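PDB 4CYB: putative DNA protection protein, which probably oxidises ferrous iron and stores it as ferric iron inside a twelve-subunit Dps shell, a small relative of ferritin. Local coordinates for residues V14-M18 with D19-Y23; A52-Y55 with Q56-L60; R133-Y137 with G138-T142; Q157-F160 with V161-L165. All coordinates share one frame; numbering follows the deposited sequence.

Contact 1 (V14-M18 with D19-Y23); sequences VALTM and DTRLY
Arg-21 folds back along the chain that leads into helix 18-48, and its NE donates to Leu-16 O (3.1 Å, N-H...O angle 153°). That donor stands well above the plane of the Leu-16 carbonyl, whereas the oxygen lies almost in the plane of the guanidinium. The aliphatic part of Arg-21 is the tightly packed side of the contact: CG rests on Leu-16 CB at 3.6 Å, CD on Val-14 CG2 at 3.7 Å, and the CA of Met-18 sits over one face of the guanidinium. A bend at chi3 (-74°) turns NE back toward the loop. At its far end NH1 is held by the carbonyls of Lys-10 and Leu-82, so one buried side chain ties three pieces of backbone together. An alanine at this position would remove that tie, and the three carbonyls it serves would probably be left short of a donor while Val-14 and Leu-16 lost a packing partner. Thr-17 is the N-cap of the helix; its carbonyl receives Arg-21 N at 2.9 Å, and one residue further on Leu-22 N bonds to Met-18 O. The Thr-17 and Thr-20 side chains cross nearly at right angles and share a hydrogen bond between OG1 and OG1, 3.1 Å long. A water bridges Thr-17 N and Thr-20 OG1, and the latter is also bonded to Tyr-137 O. Toward solvent the contact is looser: Met-18 runs outward from the first turn with CG anti to its backbone N (chi1 174°), and Asp-19 likewise points away from the loop.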
loop_
_atom_site.group_PDB
_atom_site.type_symbol
_atom_site.label_atom_id
_atom_site.label_comp_id
_atom_site.label_asym_id
_atom_site.label_seq_id
_atom_site.Cartn_x
_atom_site.Cartn_y
_atom_site.Cartn_z
ATOM N N VAL J 14 -29.045 -6.452 24.430
ATOM C CA VAL J 14 -29.058 -5.574 23.251
ATOM C C VAL J 14 -30.353 -4.725 23.106
ATOM O O VAL J 14 -30.692 -4.314 21.984
ATOM C CB VAL J 14 -28.715 -6.347 21.950
ATOM C CG1 VAL J 14 -27.255 -6.850 21.996
ATOM C CG2 VAL J 14 -29.695 -7.514 21.727
ATOM N N ALA J 15 -31.054 -4.453 24.226
ATOM C CA ALA J 15 -32.208 -3.509 24.238
ATOM C C ALA J 15 -33.324 -3.868 23.264
ATOM O O ALA J 15 -33.981 -2.984 22.703
ATOM C CB ALA J 15 -31.749 -2.085 23.960
ATOM N N LEU J 16 -33.470 -5.140 22.964
ATOM C CA LEU J 16 -34.567 -5.599 22.072
ATOM C C LEU J 16 -35.266 -6.744 22.798
ATOM O O LEU J 16 -34.599 -7.601 23.415
ATOM C CB LEU J 16 -33.972 -6.130 20.741
ATOM C CG LEU J 16 -33.379 -5.102 19.756
ATOM C CD1 LEU J 16 -32.783 -5.800 18.550
ATOM C CD2 LEU J 16 -34.489 -4.156 19.299
ATOM N N THR J 17 -36.607 -6.790 22.750
ATOM C CA THR J 17 -37.344 -7.893 23.408
ATOM C C THR J 17 -37.009 -9.297 22.832
ATOM O O THR J 17 -36.657 -9.452 21.654
ATOM C CB THR J 17 -38.901 -7.693 23.348
ATOM O OG1 THR J 17 -39.379 -8.042 22.043
ATOM C CG2 THR J 17 -39.323 -6.280 23.640
ATOM N N MET J 18 -37.134 -10.331 23.662
ATOM C CA MET J 18 -37.026 -11.698 23.227
ATOM C C MET J 18 -37.888 -11.997 21.979
ATOM O O MET J 18 -37.419 -12.687 21.069
ATOM C CB MET J 18 -37.341 -12.647 24.402
ATOM C CG MET J 18 -37.402 -14.127 24.072
ATOM S SD MET J 18 -38.100 -15.163 25.422
ATOM C CE MET J 18 -39.685 -14.363 25.783
ATOM N N ASP J 19 -39.122 -11.462 21.905
ATOM C CA ASP J 19 -39.964 -11.758 20.730
ATOM C C ASP J 19 -39.368 -11.124 19.443
ATOM O O ASP J 19 -39.379 -11.751 18.377
ATOM C CB ASP J 19 -41.364 -11.146 20.888
ATOM C CG ASP J 19 -42.275 -11.967 21.802
ATOM O OD1 ASP J 19 -41.960 -13.143 22.104
ATOM O OD2 ASP J 19 -43.300 -11.399 22.252
ATOM N N THR J 20 -38.909 -9.891 19.578
ATOM C CA THR J 20 -38.294 -9.128 18.478
ATOM C C THR J 20 -37.047 -9.828 17.988
ATOM O O THR J 20 -36.913 -10.066 16.793
ATOM C CB THR J 20 -37.989 -7.686 18.868
ATOM O OG1 THR J 20 -39.245 -7.032 19.102
ATOM C CG2 THR J 20 -37.258 -6.946 17.712
ATOM N N ARG J 21 -36.209 -10.249 18.902
ATOM C CA ARG J 21 -34.987 -10.963 18.509
ATOM C C ARG J 21 -35.233 -12.314 17.863
ATOM O O ARG J 21 -34.641 -12.654 16.842
ATOM C CB ARG J 21 -34.063 -11.069 19.727
ATOM C CG ARG J 21 -33.669 -9.686 20.218
ATOM C CD ARG J 21 -32.636 -9.751 21.313
ATOM N NE ARG J 21 -33.165 -10.184 22.611
ATOM C CZ ARG J 21 -32.931 -11.337 23.202
ATOM N NH1 ARG J 21 -32.140 -12.246 22.639
ATOM N NH2 ARG J 21 -33.455 -11.589 24.412
ATOM N N LEU J 22 -36.161 -13.089 18.419
ATOM C CA LEU J 22 -36.496 -14.354 17.838
ATOM C C LEU J 22 -37.026 -14.215 16.418
ATOM O O LEU J 22 -36.655 -14.970 15.516
ATOM C CB LEU J 22 -37.602 -14.982 18.699
ATOM C CG LEU J 22 -37.616 -16.473 18.997
ATOM C CD1 LEU J 22 -39.039 -17.015 18.800
ATOM C CD2 LEU J 22 -36.603 -17.288 18.236
ATOM N N TYR J 23 -37.919 -13.265 16.208
ATOM C CA TYR J 23 -38.483 -13.047 14.877
ATOM C C TYR J 23 -37.386 -12.591 13.877
ATOM O O TYR J 23 -37.302 -13.085 12.739
ATOM C CB TYR J 23 -39.649 -12.042 14.930
ATOM C CG TYR J 23 -40.264 -11.837 13.569
ATOM C CD1 TYR J 23 -41.220 -12.760 13.056
ATOM C CD2 TYR J 23 -39.923 -10.746 12.795
ATOM C CE1 TYR J 23 -41.786 -12.575 11.809
ATOM C CE2 TYR J 23 -40.476 -10.565 11.518
ATOM C CZ TYR J 23 -41.423 -11.490 11.042
ATOM O OH TYR J 23 -41.979 -11.317 9.790
HETATM O O HOH W 1 -37.913 -4.947 20.909
#

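Contact 2 (A52-Y55 with Q56-L60); sequences ATFY and QLHLL
Tyr-55 and Leu-59, one helical turn apart, meet through a CH-pi contact: Leu-59 CD1 lies over one face of the phenol ring, 3.8 Å from its centroid and set toward the rim near CZ. A second CH-pi contact has His-58 CB above the centre of the Phe-54 ring. The Phe-54 and His-58 rings have near-parallel planes (25°) so offset that there is little face-to-face overlap, with Phe-54 CZ 3.8 Å from His-58 ND1. One turn apart, the two residues share a side of the helix, and with both CG atoms anti to the backbone N (chi1 168° and 175°) their rings run out alongside each other. The backbone bonds are those of a regular alpha-helical start. Leu-57 N reaches the carbonyl of the N-cap residue Thr-53, whose side chain makes no capping bond, and His-58 N and Leu-59 N reach Phe-54 O and Tyr-55 O. Around the pair, Trp-159 of a neighbouring subunit meets Phe-54 edge-to-face, and Phe-160 of that subunit does the same to His-58. With the His-46 ring stacked on His-58 and a ferric ion about 4 Å from the His-58 side chain, this mainly apolar, aromatic turn probably helps line an iron site at the subunit interface, where His-58 also packs on Glu-77 of another subunit.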
loop_
_atom_site.group_PDB
_atom_site.type_symbol
_atom_site.label_atom_id
_atom_site.label_comp_id
_atom_site.label_asym_id
_atom_site.label_seq_id
_atom_site.Cartn_x
_atom_site.Cartn_y
_atom_site.Cartn_z
ATOM N N ALA J 52 -17.149 -17.490 -25.613
ATOM C CA ALA J 52 -16.356 -16.353 -26.102
ATOM C C ALA J 52 -16.179 -15.243 -25.027
ATOM O O ALA J 52 -15.323 -14.370 -25.164
ATOM C CB ALA J 52 -17.021 -15.780 -27.354
ATOM N N THR J 53 -17.021 -15.266 -23.990
ATOM C CA THR J 53 -16.978 -14.193 -22.980
ATOM C C THR J 53 -16.521 -14.804 -21.656
ATOM O O THR J 53 -16.808 -14.248 -20.589
ATOM C CB THR J 53 -18.292 -13.410 -22.846
ATOM O OG1 THR J 53 -19.360 -14.322 -22.552
ATOM C CG2 THR J 53 -18.559 -12.596 -24.101
ATOM N N PHE J 54 -15.758 -15.901 -21.739
ATOM C CA PHE J 54 -15.398 -16.663 -20.520
ATOM C C PHE J 54 -14.716 -15.736 -19.522
ATOM O O PHE J 54 -15.102 -15.692 -18.356
ATOM C CB PHE J 54 -14.441 -17.806 -20.832
ATOM C CG PHE J 54 -13.806 -18.440 -19.619
ATOM C CD1 PHE J 54 -14.515 -19.377 -18.837
ATOM C CD2 PHE J 54 -12.511 -18.089 -19.227
ATOM C CE1 PHE J 54 -13.943 -19.982 -17.691
ATOM C CE2 PHE J 54 -11.936 -18.669 -18.070
ATOM C CZ PHE J 54 -12.646 -19.622 -17.324
ATOM N N TYR J 55 -13.672 -15.034 -19.933
ATOM C CA TYR J 55 -12.878 -14.343 -18.876
ATOM C C TYR J 55 -13.703 -13.213 -18.221
ATOM O O TYR J 55 -13.693 -13.021 -17.004
ATOM C CB TYR J 55 -11.526 -13.843 -19.469
ATOM C CG TYR J 55 -10.574 -13.175 -18.509
ATOM C CD1 TYR J 55 -10.124 -13.827 -17.362
ATOM C CD2 TYR J 55 -10.035 -11.922 -18.824
ATOM C CE1 TYR J 55 -9.183 -13.211 -16.517
ATOM C CE2 TYR J 55 -9.098 -11.318 -17.999
ATOM C CZ TYR J 55 -8.683 -11.988 -16.850
ATOM O OH TYR J 55 -7.803 -11.393 -16.000
ATOM N N GLN J 56 -14.448 -12.436 -19.020
ATOM C CA GLN J 56 -15.379 -11.442 -18.523
ATOM C C GLN J 56 -16.345 -12.015 -17.462
ATOM O O GLN J 56 -16.546 -11.467 -16.380
ATOM C CB GLN J 56 -16.235 -10.957 -19.746
ATOM C CG GLN J 56 -17.449 -10.176 -19.315
ATOM C CD GLN J 56 -18.320 -9.805 -20.499
ATOM O OE1 GLN J 56 -19.251 -10.528 -20.809
ATOM N NE2 GLN J 56 -17.972 -8.722 -21.209
ATOM N N LEU J 57 -17.019 -13.113 -17.814
ATOM C CA LEU J 57 -18.023 -13.640 -16.883
ATOM C C LEU J 57 -17.389 -14.310 -15.671
ATOM O O LEU J 57 -17.900 -14.220 -14.556
ATOM C CB LEU J 57 -18.962 -14.636 -17.586
ATOM C CG LEU J 57 -19.925 -13.921 -18.560
ATOM C CD1 LEU J 57 -20.877 -14.920 -19.244
ATOM C CD2 LEU J 57 -20.687 -12.765 -17.882
ATOM N N HIS J 58 -16.272 -14.997 -15.916
ATOM C CA HIS J 58 -15.505 -15.623 -14.819
ATOM C C HIS J 58 -15.174 -14.555 -13.770
ATOM O O HIS J 58 -15.383 -14.765 -12.575
ATOM C CB HIS J 58 -14.287 -16.261 -15.444
ATOM C CG HIS J 58 -13.302 -16.860 -14.460
ATOM N ND1 HIS J 58 -13.478 -18.085 -13.946
ATOM C CD2 HIS J 58 -12.097 -16.378 -13.963
ATOM C CE1 HIS J 58 -12.376 -18.412 -13.172
ATOM N NE2 HIS J 58 -11.535 -17.358 -13.194
ATOM N N LEU J 59 -14.694 -13.403 -14.203
ATOM C CA LEU J 59 -14.393 -12.292 -13.276
ATOM C C LEU J 59 -15.599 -11.682 -12.608
ATOM O O LEU J 59 -15.599 -11.453 -11.395
ATOM C CB LEU J 59 -13.670 -11.158 -14.009
ATOM C CG LEU J 59 -12.241 -11.650 -14.421
ATOM C CD1 LEU J 59 -11.548 -10.512 -15.153
ATOM C CD2 LEU J 59 -11.394 -12.207 -13.270
ATOM N N LEU J 60 -16.633 -11.465 -13.391
ATOM C CA LEU J 60 -17.848 -10.844 -12.872
ATOM C C LEU J 60 -18.501 -11.735 -11.845
ATOM O O LEU J 60 -18.927 -11.261 -10.778
ATOM C CB LEU J 60 -18.846 -10.628 -14.014
ATOM C CG LEU J 60 -20.181 -10.027 -13.518
ATOM C CD1 LEU J 60 -20.019 -8.608 -12.937
ATOM C CD2 LEU J 60 -21.138 -10.007 -14.697
#

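Contact 3 (R133-Y137 with G138-T142); sequences RTQEY and GDDGT
Asp-140 OD1 takes the shortest sound bond across the turn, from Gln-135 NE2 at 2.8 Å and nearly straight (172°). The amide meets the oxygen nearly end-on to its C-O bond, and the amide and carboxylate planes are only 30° apart. The Gln-135 side chain sets out with CG anti to the backbone N and then bends at chi2 (60°) to get there. The other carboxylate oxygen, Asp-140 OD2, is bonded to His-128 of a neighbouring subunit. Between these side chains the backbone closes helix 109-136 with a Schellman motif: Gly-138 has a positive phi, which glycine readily adopts, its N reaches Gln-135 O from well above the carbonyl plane, and Asp-139 N returns to Thr-134 O at 3.0 Å. Helix 140-164 starts almost at once, with Asp-139 as its N-cap. Both carboxylate oxygens of Asp-139 grip Thr-142, OD1 accepting from N at 3.1 Å and OD2 from OG1 at 2.6 Å, each approached from above the carboxylate plane. Arg-78 forms a salt bridge with OD1 and Ser-24 a hydrogen bond with OD2, so this buried charge has several partners. The methyls Thr-134 CG2 and Thr-142 CG2 touch at 4.0 Å, their side chains crossing at about a right angle. Thr-134 OG1 turns back to its own helix, to the carbonyl of Ala-130.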
loop_
_atom_site.group_PDB
_atom_site.type_symbol
_atom_site.label_atom_id
_atom_site.label_comp_id
_atom_site.label_asym_id
_atom_site.label_seq_id
_atom_site.Cartn_x
_atom_site.Cartn_y
_atom_site.Cartn_z
ATOM N N ARG J 133 -41.301 -5.952 8.229
ATOM C CA ARG J 133 -41.749 -6.605 9.469
ATOM C C ARG J 133 -40.792 -6.424 10.618
ATOM O O ARG J 133 -41.216 -6.159 11.727
ATOM C CB ARG J 133 -41.993 -8.096 9.275
ATOM C CG ARG J 133 -43.000 -8.483 8.217
ATOM C CD ARG J 133 -44.417 -8.288 8.749
ATOM N NE ARG J 133 -44.888 -6.918 8.505
ATOM C CZ ARG J 133 -45.159 -6.403 7.297
ATOM N NH1 ARG J 133 -45.004 -7.128 6.199
ATOM N NH2 ARG J 133 -45.582 -5.148 7.179
ATOM N N THR J 134 -39.482 -6.556 10.370
ATOM C CA THR J 134 -38.503 -6.290 11.459
ATOM C C THR J 134 -38.550 -4.826 11.889
ATOM O O THR J 134 -38.413 -4.532 13.061
ATOM C CB THR J 134 -37.047 -6.715 11.078
ATOM O OG1 THR J 134 -36.642 -5.991 9.920
ATOM C CG2 THR J 134 -37.016 -8.174 10.778
ATOM N N GLN J 135 -38.775 -3.911 10.954
ATOM C CA GLN J 135 -38.931 -2.511 11.333
ATOM C C GLN J 135 -40.170 -2.305 12.249
ATOM O O GLN J 135 -40.110 -1.600 13.264
ATOM C CB GLN J 135 -39.048 -1.624 10.097
ATOM C CG GLN J 135 -39.137 -0.115 10.376
ATOM C CD GLN J 135 -37.889 0.380 11.115
ATOM O OE1 GLN J 135 -36.784 0.378 10.557
ATOM N NE2 GLN J 135 -38.047 0.726 12.399
ATOM N N GLU J 136 -41.285 -2.938 11.901
ATOM C CA GLU J 136 -42.488 -2.839 12.747
ATOM C C GLU J 136 -42.252 -3.335 14.160
ATOM O O GLU J 136 -42.832 -2.792 15.094
ATOM C CB GLU J 136 -43.615 -3.697 12.186
ATOM C CG GLU J 136 -44.422 -3.050 11.111
ATOM C CD GLU J 136 -45.171 -4.118 10.314
ATOM O OE1 GLU J 136 -45.535 -5.178 10.896
ATOM O OE2 GLU J 136 -45.359 -3.910 9.089
ATOM N N TYR J 137 -41.462 -4.402 14.319
ATOM C CA TYR J 137 -41.116 -4.907 15.648
ATOM C C TYR J 137 -40.074 -4.070 16.382
ATOM O O TYR J 137 -39.759 -4.399 17.505
ATOM C CB TYR J 137 -40.513 -6.300 15.572
ATOM C CG TYR J 137 -41.370 -7.517 15.747
ATOM C CD1 TYR J 137 -41.719 -8.003 17.052
ATOM C CD2 TYR J 137 -41.767 -8.265 14.625
ATOM C CE1 TYR J 137 -42.484 -9.169 17.225
ATOM C CE2 TYR J 137 -42.524 -9.436 14.781
ATOM C CZ TYR J 137 -42.883 -9.876 16.071
ATOM O OH TYR J 137 -43.641 -11.024 16.170
ATOM N N GLY J 138 -39.491 -3.048 15.761
ATOM C CA GLY J 138 -38.570 -2.176 16.494
ATOM C C GLY J 138 -37.088 -2.543 16.289
ATOM O O GLY J 138 -36.212 -1.912 16.909
ATOM N N ASP J 139 -36.804 -3.512 15.402
ATOM C CA ASP J 139 -35.381 -3.928 15.159
ATOM C C ASP J 139 -34.770 -3.050 14.057
ATOM O O ASP J 139 -34.648 -3.479 12.895
ATOM C CB ASP J 139 -35.292 -5.395 14.847
ATOM C CG ASP J 139 -33.819 -5.917 14.905
ATOM O OD1 ASP J 139 -32.919 -5.048 15.005
ATOM O OD2 ASP J 139 -33.615 -7.133 14.821
ATOM N N ASP J 140 -34.500 -1.786 14.411
ATOM C CA ASP J 140 -33.987 -0.801 13.462
ATOM C C ASP J 140 -32.707 -1.286 12.783
ATOM O O ASP J 140 -32.532 -1.038 11.568
ATOM C CB ASP J 140 -33.663 0.514 14.185
ATOM C CG ASP J 140 -34.902 1.153 14.810
ATOM O OD1 ASP J 140 -35.877 1.291 14.068
ATOM O OD2 ASP J 140 -34.909 1.468 16.028
ATOM N N GLY J 141 -31.829 -1.923 13.573
ATOM C CA GLY J 141 -30.492 -2.336 13.069
ATOM C C GLY J 141 -30.643 -3.435 12.028
ATOM O O GLY J 141 -29.982 -3.426 11.000
ATOM N N THR J 142 -31.555 -4.382 12.261
ATOM C CA THR J 142 -31.802 -5.444 11.310
ATOM C C THR J 142 -32.421 -4.888 10.034
ATOM O O THR J 142 -32.065 -5.300 8.920
ATOM C CB THR J 142 -32.648 -6.594 11.923
ATOM O OG1 THR J 142 -31.875 -7.218 12.940
ATOM C CG2 THR J 142 -33.057 -7.649 10.841
#

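Contact 4 (Q157-F160 with V161-L165)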
loop_
_atom_site.group_PDB
_atom_site.type_symbol
_atom_site.label_atom_id
_atom_site.label_comp_id
_atom_site.label_asym_id
_atom_site.label_seq_id
_atom_site.Cartn_x
_atom_site.Cartn_y
_atom_site.Cartn_z
ATOM N N GLN J 157 -26.349 -6.329 -8.332
ATOM C CA GLN J 157 -25.878 -7.531 -8.992
ATOM C C GLN J 157 -26.811 -8.055 -10.112
ATOM O O GLN J 157 -26.369 -8.435 -11.197
ATOM C CB GLN J 157 -25.608 -8.651 -7.966
ATOM C CG GLN J 157 -24.334 -8.356 -7.155
ATOM C CD GLN J 157 -23.971 -9.512 -6.246
ATOM O OE1 GLN J 157 -24.615 -10.551 -6.271
ATOM N NE2 GLN J 157 -22.908 -9.340 -5.433
ATOM N N ALA J 158 -28.111 -8.023 -9.844
ATOM C CA ALA J 158 -29.106 -8.489 -10.816
ATOM C C ALA J 158 -29.028 -7.647 -12.074
ATOM O O ALA J 158 -29.162 -8.194 -13.176
ATOM C CB ALA J 158 -30.526 -8.437 -10.175
ATOM N N TRP J 159 -28.793 -6.334 -11.923
ATOM C CA TRP J 159 -28.582 -5.458 -13.088
ATOM C C TRP J 159 -27.413 -5.900 -13.953
ATOM O O TRP J 159 -27.563 -6.124 -15.162
ATOM C CB TRP J 159 -28.459 -3.970 -12.653
ATOM C CG TRP J 159 -28.016 -3.050 -13.771
ATOM C CD1 TRP J 159 -28.563 -2.913 -15.026
ATOM C CD2 TRP J 159 -26.872 -2.182 -13.761
ATOM N NE1 TRP J 159 -27.865 -1.997 -15.767
ATOM C CE2 TRP J 159 -26.809 -1.562 -15.073
ATOM C CE3 TRP J 159 -25.879 -1.869 -12.809
ATOM C CZ2 TRP J 159 -25.821 -0.623 -15.412
ATOM C CZ3 TRP J 159 -24.888 -0.910 -13.163
ATOM C CH2 TRP J 159 -24.869 -0.313 -14.428
ATOM N N PHE J 160 -26.258 -6.122 -13.331
ATOM C CA PHE J 160 -25.056 -6.529 -14.043
ATOM C C PHE J 160 -25.284 -7.855 -14.732
ATOM O O PHE J 160 -24.912 -8.004 -15.894
ATOM C CB PHE J 160 -23.844 -6.681 -13.085
ATOM C CG PHE J 160 -23.050 -5.407 -12.872
ATOM C CD1 PHE J 160 -23.490 -4.411 -11.996
ATOM C CD2 PHE J 160 -21.810 -5.235 -13.491
ATOM C CE1 PHE J 160 -22.738 -3.233 -11.780
ATOM C CE2 PHE J 160 -21.039 -4.086 -13.260
ATOM C CZ PHE J 160 -21.513 -3.077 -12.402
ATOM N N VAL J 161 -25.993 -8.777 -14.101
ATOM C CA VAL J 161 -26.197 -10.080 -14.733
ATOM C C VAL J 161 -27.195 -9.941 -15.877
ATOM O O VAL J 161 -26.979 -10.463 -16.986
ATOM C CB VAL J 161 -26.658 -11.165 -13.713
ATOM C CG1 VAL J 161 -27.043 -12.483 -14.403
ATOM C CG2 VAL J 161 -25.504 -11.472 -12.719
ATOM N N ALA J 162 -28.277 -9.240 -15.600
ATOM C CA ALA J 162 -29.388 -9.133 -16.576
ATOM C C ALA J 162 -28.978 -8.485 -17.877
ATOM O O ALA J 162 -29.469 -8.883 -18.972
ATOM C CB ALA J 162 -30.571 -8.389 -15.956
ATOM N N GLU J 163 -28.072 -7.509 -17.810
ATOM C CA GLU J 163 -27.585 -6.854 -19.039
ATOM C C GLU J 163 -26.867 -7.781 -19.978
ATOM O O GLU J 163 -26.918 -7.564 -21.180
ATOM C CB GLU J 163 -26.726 -5.578 -18.755
ATOM C CG GLU J 163 -27.424 -4.412 -18.068
ATOM C CD GLU J 163 -28.727 -3.931 -18.726
ATOM O OE1 GLU J 163 -29.107 -4.349 -19.845
ATOM O OE2 GLU J 163 -29.358 -3.083 -18.103
ATOM N N HIS J 164 -26.217 -8.829 -19.467
ATOM C CA HIS J 164 -25.553 -9.821 -20.318
ATOM C C HIS J 164 -26.501 -10.714 -21.099
ATOM O O HIS J 164 -26.087 -11.312 -22.079
ATOM C CB HIS J 164 -24.628 -10.711 -19.511
ATOM C CG HIS J 164 -23.453 -9.960 -18.976
ATOM N ND1 HIS J 164 -22.268 -9.858 -19.633
ATOM C CD2 HIS J 164 -23.337 -9.209 -17.831
ATOM C CE1 HIS J 164 -21.430 -9.040 -18.904
ATOM N NE2 HIS J 164 -22.073 -8.689 -17.803
ATOM N N LEU J 165 -27.765 -10.747 -20.693
ATOM C CA LEU J 165 -28.768 -11.539 -21.427
ATOM C C LEU J 165 -29.448 -10.750 -22.549
ATOM O O LEU J 165 -30.214 -11.339 -23.311
ATOM C CB LEU J 165 -29.891 -12.033 -20.485
ATOM C CG LEU J 165 -29.419 -13.191 -19.597
ATOM C CD1 LEU J 165 -30.481 -13.537 -18.571
ATOM C CD2 LEU J 165 -29.009 -14.444 -20.387
#
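Glu-163 curls back to the edge of the indole of Trp-159, the residue one turn before it. Its CB lies 3.7 Å from Trp-159 O, and its CG presses both on that oxygen and on the indole nitrogen, with Glu-163 CG to Trp-159 NE1 at 3.4 Å. A bend at chi2 (-53°) then carries the carboxylate along the pyrrole side of the indole, where CD is near NE1 and CD1. At the tip OE2 sits at the ring edge, near its plane, and accepts a weak hydrogen bond from Trp-159 NE1 (3.0 Å, but only 121° at the hydrogen). Carboxylate and indole planes are almost perpendicular, 85° apart. The stronger partner is at the other oxygen: OE1 forms a salt bridge with Lys-10 of a neighbouring subunit. A leucine in place of Glu-163 would probably leave that lysine without its counter-charge and the indole N-H without this acceptor. Beneath the side chains runs regular alpha-helical bonding: Glu-163 N to Trp-159 O, Ala-162 N to Ala-158 O at 2.8 Å and Val-161 N to Gln-157 O. Ala-162 CB tucks close to Ala-158 O, and Val-161 CG2 rests 3.5 Å from Gln-157 O. This is a buried stretch near the end of helix 140-164. Phe-160 meets Phe-54 of another subunit edge-to-face and Trp-159 packs on Trp-47 of that subunit, while within the chain Phe-160 lies on helix 54-81, and Val-161 packs on Leu-117 of helix 109-136 and Tyr-42 of helix 18-48.

The four contacts come in series along the chain and gather at the two ends of the ferritin-like helical bundle. Contacts 1 and 3, with centres about 10 Å apart, form one end, where the start of helix 18-48 touches the turn between helices 109-136 and 140-164; the rings of Tyr-23 and Tyr-137 stack there. Contacts 2 and 4, centres about 13 Å apart, form the other, where the start of helix 54-81 packs against the end of helix 140-164 through His-164. Contacts 1 and 2 lie about 44 Å apart between centres. Helix 140-164 links contact 3 to contact 4. Both ends face other subunits, so the bundle's helix ends help build the twelve-subunit shell.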